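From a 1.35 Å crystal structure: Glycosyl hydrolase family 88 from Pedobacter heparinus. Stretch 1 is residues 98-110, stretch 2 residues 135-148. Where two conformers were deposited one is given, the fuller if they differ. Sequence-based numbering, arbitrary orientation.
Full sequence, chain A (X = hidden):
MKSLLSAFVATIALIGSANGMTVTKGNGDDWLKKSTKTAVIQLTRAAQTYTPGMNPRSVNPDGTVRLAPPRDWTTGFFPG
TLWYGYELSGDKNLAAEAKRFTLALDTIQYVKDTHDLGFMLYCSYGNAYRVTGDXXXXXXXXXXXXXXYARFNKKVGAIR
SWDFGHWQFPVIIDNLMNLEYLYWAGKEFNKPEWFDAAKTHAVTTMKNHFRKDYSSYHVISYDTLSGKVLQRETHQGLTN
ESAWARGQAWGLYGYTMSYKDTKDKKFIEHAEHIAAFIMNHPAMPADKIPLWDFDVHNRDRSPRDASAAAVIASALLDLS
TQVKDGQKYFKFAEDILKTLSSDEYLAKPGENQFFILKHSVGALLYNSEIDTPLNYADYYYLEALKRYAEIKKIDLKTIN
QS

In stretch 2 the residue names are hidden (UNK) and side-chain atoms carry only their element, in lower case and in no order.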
# COMPACT_ATOMS: atom_id res chain seq x y z
N ALA A 98 -6.84 18.14 -0.97
CA ALA A 98 -6.88 16.83 -1.62
C ALA A 98 -7.37 16.95 -3.06
O ALA A 98 -6.81 16.33 -3.94
CB ALA A 98 -7.72 15.84 -0.84
N LYS A 99 -8.37 17.80 -3.30
CA LYS A 99 -8.87 18.03 -4.66
C LYS A 99 -7.75 18.59 -5.56
O LYS A 99 -7.50 18.08 -6.65
CB LYS A 99 -10.05 18.98 -4.60
CG LYS A 99 -10.58 19.38 -5.96
CD LYS A 99 -11.80 20.27 -5.85
CE LYS A 99 -12.33 20.57 -7.23
NZ LYS A 99 -13.49 21.50 -7.21
N ARG A 100 -7.06 19.64 -5.09
CA ARG A 100 -5.98 20.28 -5.86
C ARG A 100 -4.88 19.27 -6.23
O ARG A 100 -4.44 19.20 -7.38
CB ARG A 100 -5.31 21.38 -5.02
CG ARG A 100 -5.94 22.74 -5.01
CD ARG A 100 -4.84 23.80 -4.86
NE ARG A 100 -3.96 23.59 -3.70
CZ ARG A 100 -2.68 23.94 -3.67
NH1 ARG A 100 -1.97 23.73 -2.57
NH2 ARG A 100 -2.10 24.48 -4.72
N PHE A 101 -4.42 18.52 -5.24
CA PHE A 101 -3.33 17.57 -5.47
C PHE A 101 -3.78 16.34 -6.29
O PHE A 101 -2.98 15.72 -6.98
CB PHE A 101 -2.66 17.18 -4.14
CG PHE A 101 -1.72 18.24 -3.61
CD1 PHE A 101 -2.19 19.30 -2.84
CD2 PHE A 101 -0.37 18.19 -3.92
CE1 PHE A 101 -1.31 20.29 -2.37
CE2 PHE A 101 0.52 19.16 -3.44
CZ PHE A 101 0.04 20.21 -2.68
N THR A 102 -5.07 16.00 -6.21
CA THR A 102 -5.61 14.92 -7.04
C THR A 102 -5.69 15.32 -8.51
O THR A 102 -5.20 14.60 -9.39
CB THR A 102 -6.99 14.45 -6.52
OG1 THR A 102 -6.82 13.90 -5.21
CG2 THR A 102 -7.58 13.37 -7.40
N LEU A 103 -6.28 16.48 -8.78
CA LEU A 103 -6.58 16.85 -10.18
C LEU A 103 -5.32 17.12 -10.98
O LEU A 103 -5.34 17.08 -12.21
CB LEU A 103 -7.54 18.04 -10.27
CG LEU A 103 -8.95 17.76 -9.75
CD1 LEU A 103 -9.78 19.06 -9.69
CD2 LEU A 103 -9.66 16.71 -10.63
N ALA A 104 -4.20 17.39 -10.29
CA ALA A 104 -2.92 17.56 -10.96
C ALA A 104 -2.40 16.26 -11.57
O ALA A 104 -1.41 16.28 -12.30
CB ALA A 104 -1.88 18.14 -10.01
N LEU A 105 -3.05 15.13 -11.27
CA LEU A 105 -2.61 13.82 -11.75
C LEU A 105 -3.41 13.32 -12.97
O LEU A 105 -3.33 12.14 -13.34
CB LEU A 105 -2.65 12.80 -10.62
CG LEU A 105 -1.68 13.11 -9.46
CD1 LEU A 105 -1.70 11.99 -8.43
CD2 LEU A 105 -0.26 13.38 -9.97
N ASP A 106 -4.16 14.21 -13.60
CA ASP A 106 -5.04 13.88 -14.72
C ASP A 106 -4.34 13.05 -15.80
O ASP A 106 -4.93 12.12 -16.35
CB ASP A 106 -5.58 15.18 -15.30
CG ASP A 106 -6.48 14.96 -16.50
OD1 ASP A 106 -5.95 14.87 -17.63
OD2 ASP A 106 -7.71 14.85 -16.32
N THR A 107 -3.08 13.38 -16.10
CA THR A 107 -2.36 12.72 -17.20
C THR A 107 -2.17 11.22 -16.99
O THR A 107 -1.95 10.48 -17.96
CB THR A 107 -0.98 13.37 -17.49
OG1 THR A 107 -0.19 13.41 -16.29
CG2 THR A 107 -1.12 14.78 -18.08
N ILE A 108 -2.26 10.76 -15.75
CA ILE A 108 -2.02 9.35 -15.48
C ILE A 108 -3.07 8.45 -16.14
O ILE A 108 -2.84 7.28 -16.38
CB ILE A 108 -1.91 9.07 -13.98
CG1 ILE A 108 -0.85 9.99 -13.37
CG2 ILE A 108 -1.52 7.61 -13.72
CD1 ILE A 108 -0.70 9.80 -11.89
N GLN A 109 -4.23 9.02 -16.48
CA GLN A 109 -5.27 8.24 -17.15
C GLN A 109 -4.87 7.78 -18.55
O GLN A 109 -5.60 7.01 -19.17
CB GLN A 109 -6.56 9.04 -17.24
CG GLN A 109 -6.52 10.13 -18.31
CD GLN A 109 -7.74 11.00 -18.27
OE1 GLN A 109 -8.85 10.55 -18.58
NE2 GLN A 109 -7.56 12.25 -17.90
N TYR A 110 -3.73 8.25 -19.05
CA TYR A 110 -3.26 7.87 -20.39
C TYR A 110 -2.05 6.92 -20.32
O TYR A 110 -1.52 6.52 -21.34
CB TYR A 110 -2.93 9.11 -21.22
CG TYR A 110 -4.05 10.09 -21.29
CD1 TYR A 110 -5.23 9.78 -21.95
CD2 TYR A 110 -3.92 11.35 -20.70
CE1 TYR A 110 -6.27 10.71 -22.02
CE2 TYR A 110 -4.95 12.27 -20.77
CZ TYR A 110 -6.11 11.94 -21.42
OH TYR A 110 -7.14 12.84 -21.49
N UNK A 135 -18.39 13.89 -10.12
CA UNK A 135 -18.15 13.28 -11.42
C UNK A 135 -16.86 13.73 -12.10
O UNK A 135 -16.37 13.05 -13.00
n UNK A 135 -22.11 10.66 -9.98
c UNK A 135 -20.41 11.22 -11.74
c UNK A 135 -21.72 10.48 -11.42
c UNK A 135 -20.63 12.74 -11.82
c UNK A 135 -19.37 13.48 -12.32
N UNK A 136 -16.26 14.84 -11.65
CA UNK A 136 -14.98 15.24 -12.23
C UNK A 136 -13.93 14.13 -12.09
O UNK A 136 -13.00 14.04 -12.90
c UNK A 136 -13.64 17.75 -9.55
c UNK A 136 -14.13 16.44 -10.16
c UNK A 136 -14.44 16.57 -11.66
c UNK A 136 -15.42 17.71 -11.94
N UNK A 137 -14.08 13.26 -11.08
CA UNK A 137 -13.09 12.21 -10.86
C UNK A 137 -13.33 10.95 -11.68
O UNK A 137 -12.46 10.07 -11.74
o UNK A 137 -11.62 16.32 -6.09
c UNK A 137 -11.06 14.76 -7.80
c UNK A 137 -11.98 15.25 -6.87
c UNK A 137 -13.24 14.67 -6.75
c UNK A 137 -13.57 13.57 -7.55
c UNK A 137 -11.40 13.65 -8.59
c UNK A 137 -13.03 11.86 -9.38
c UNK A 137 -12.66 13.04 -8.49
N UNK A 138 -14.49 10.83 -12.32
CA UNK A 138 -14.92 9.53 -12.82
C UNK A 138 -14.29 9.12 -14.15
O UNK A 138 -13.82 7.98 -14.28
c UNK A 138 -16.45 9.48 -12.88
c UNK A 138 -17.01 8.07 -13.10
c UNK A 138 -16.62 7.15 -11.95
c UNK A 138 -18.52 8.14 -13.23
N UNK A 139 -14.27 10.00 -15.14
CA UNK A 139 -13.70 9.61 -16.42
C UNK A 139 -12.21 9.20 -16.34
O UNK A 139 -11.81 8.21 -16.95
c UNK A 139 -13.63 10.15 -18.94
c UNK A 139 -14.50 8.95 -19.30
c UNK A 139 -14.30 8.48 -20.73
c UNK A 139 -13.95 10.65 -17.52
n UNK A 139 -15.32 7.46 -21.10
N UNK A 140 -11.38 9.96 -15.60
CA UNK A 140 -9.99 9.51 -15.47
C UNK A 140 -9.90 8.11 -14.84
O UNK A 140 -9.07 7.30 -15.25
c UNK A 140 -11.55 11.31 -15.03
c UNK A 140 -10.16 11.84 -14.94
c UNK A 140 -9.38 10.60 -14.58
N UNK A 141 -10.77 7.82 -13.87
CA UNK A 141 -10.81 6.48 -13.30
C UNK A 141 -11.19 5.42 -14.34
O UNK A 141 -10.60 4.33 -14.36
c UNK A 141 -10.07 6.20 -10.22
c UNK A 141 -11.74 6.41 -12.11
c UNK A 141 -11.20 7.05 -10.84
c UNK A 141 -12.34 7.23 -9.83
N UNK A 142 -12.17 5.71 -15.17
CA UNK A 142 -12.58 4.76 -16.18
C UNK A 142 -11.47 4.52 -17.19
O UNK A 142 -11.18 3.38 -17.54
c UNK A 142 -15.71 4.72 -18.49
c UNK A 142 -14.47 4.21 -17.78
c UNK A 142 -13.85 5.24 -16.86
o UNK A 142 -15.97 5.94 -18.46
o UNK A 142 -16.43 3.89 -19.09
N UNK A 143 -10.84 5.59 -17.66
CA UNK A 143 -9.75 5.44 -18.62
C UNK A 143 -8.58 4.66 -18.02
O UNK A 143 -8.02 3.79 -18.68
c UNK A 143 -9.26 6.80 -19.13
n UNK A 143 -10.18 8.75 -20.20
o UNK A 143 -11.01 6.74 -20.76
c UNK A 143 -10.22 7.43 -20.11
N UNK A 144 -8.21 4.95 -16.77
CA UNK A 144 -7.13 4.25 -16.10
C UNK A 144 -7.43 2.77 -15.97
O UNK A 144 -6.54 1.93 -16.14
N UNK A 145 -8.66 2.44 -15.63
CA UNK A 145 -8.99 1.04 -15.44
C UNK A 145 -8.87 0.24 -16.73
O UNK A 145 -8.41 -0.90 -16.71
c UNK A 145 -10.37 0.89 -14.82
N UNK A 146 -9.27 0.83 -17.85
CA UNK A 146 -9.13 0.14 -19.12
C UNK A 146 -7.66 -0.12 -19.41
O UNK A 146 -7.30 -1.20 -19.90
c UNK A 146 -9.77 0.94 -20.25
N UNK A 147 -6.80 0.85 -19.10
CA UNK A 147 -5.37 0.67 -19.33
C UNK A 147 -4.73 -0.38 -18.42
O UNK A 147 -3.83 -1.10 -18.83
c UNK A 147 -4.64 2.01 -19.19
c UNK A 147 -4.87 2.91 -20.40
n UNK A 147 -4.90 4.22 -20.17
o UNK A 147 -5.04 2.43 -21.53
N UNK A 148 -5.24 -0.47 -17.20
CA UNK A 148 -4.74 -1.49 -16.29
C UNK A 148 -5.18 -2.88 -16.77
O UNK A 148 -4.37 -3.82 -16.83
c UNK A 148 -5.24 -1.22 -14.87
c UNK A 148 -3.21 -2.32 -13.82
c UNK A 148 -4.74 -2.21 -13.82
c UNK A 148 -5.23 -1.77 -12.44
O HOH W 1 -3.93 4.89 -17.44

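Position 135 carries four carbons in a row ending in a nitrogen, the signature of lysine. No atom of its side chain comes within 10 Å of stretch 1, so Lys135 opens the 3-10 segment without joining the contact.

Position 136 has four carbons, forked at the first, one arm two carbons long: isoleucine. Its CA-to-CB bond points toward stretch 1, and with chi2 at -178° the longer arm extends fully, placing Ile136 CD1 3.9 Å from Lys99 CE and 4.1 Å from Leu103 CD1.

At position 137 one carbon leads to a six-carbon ring bearing an oxygen, hence tyrosine. CA-to-CB points sideways, but the m rotamer brings the ring nearer to the helix of stretch 1. Tyr137 CE1 lies 3.7 Å from Leu103 CD2 and 3.8 Å from Thr102 CG2, and Tyr137 OH is 3.2 Å from Lys99 CG; all three neighbours approach the ring obliquely.

Position 138 shows four carbons forked at the second, which is leucine; Leu138 lies out of reach of stretch 1. Position 139 again has four carbons in a row and a terminal nitrogen. The chain of Lys139 leads away from stretch 1, its terminal nitrogen reaching toward position 142.

At position 140 three carbons close a ring onto the backbone nitrogen, which only proline does. Pro140 CA is 3.5 Å from Gln109 OE1, while Pro140 CG lies 4.0 Å from Gln109 NE2 and 4.1 Å from Asp106 OD2, so the ring packs against the polar ends of both side chains.

Position 141, with four carbons forked at the second, is leucine, and Leu141 points away. Position 142 has three carbons, the third carrying two oxygens: glutamate. Glu142 OE1 forms a salt bridge with Lys139 NZ at 3.1 Å, one helical turn earlier.

Position 143 has two carbons, the second bearing one oxygen and one nitrogen, as in asparagine. Asn143 ND2 donates to Gln109 OE1 at 2.8 Å, with an N-H...acceptor angle of 160°.

Position 144 has no side-chain atoms and is glycine. Gly144 CA comes within 4.5 Å of Gln109 CA, a close backbone approach. Positions 145 and 146 have one carbon each; Ala145 and Ala146 are out of reach.

Position 147 repeats the pattern of 143, two carbons with one oxygen and one nitrogen on the second. Asn147 ND2 is 3.0 Å from Gln109 O and also donates to water 1 at 3.0 Å; that water donates to Ile108 O at 2.8 Å. Position 148, four carbons forked at the second, is leucine, and Leu148 makes no contact.

The contact therefore has two parts. Ile136 and Tyr137 pack against Lys99, Thr102 and Leu103, while Pro140, Asn143, Gly144 and Asn147 gather around Gln109. The Gln109 side-chain amide links the two stretches: NE2 donates to Asp106 O at 3.1 Å within its own stretch, leaving OE1 to accept from Asn143.

Stretch 2, residues 135-148: KIYLKPLENGAANL
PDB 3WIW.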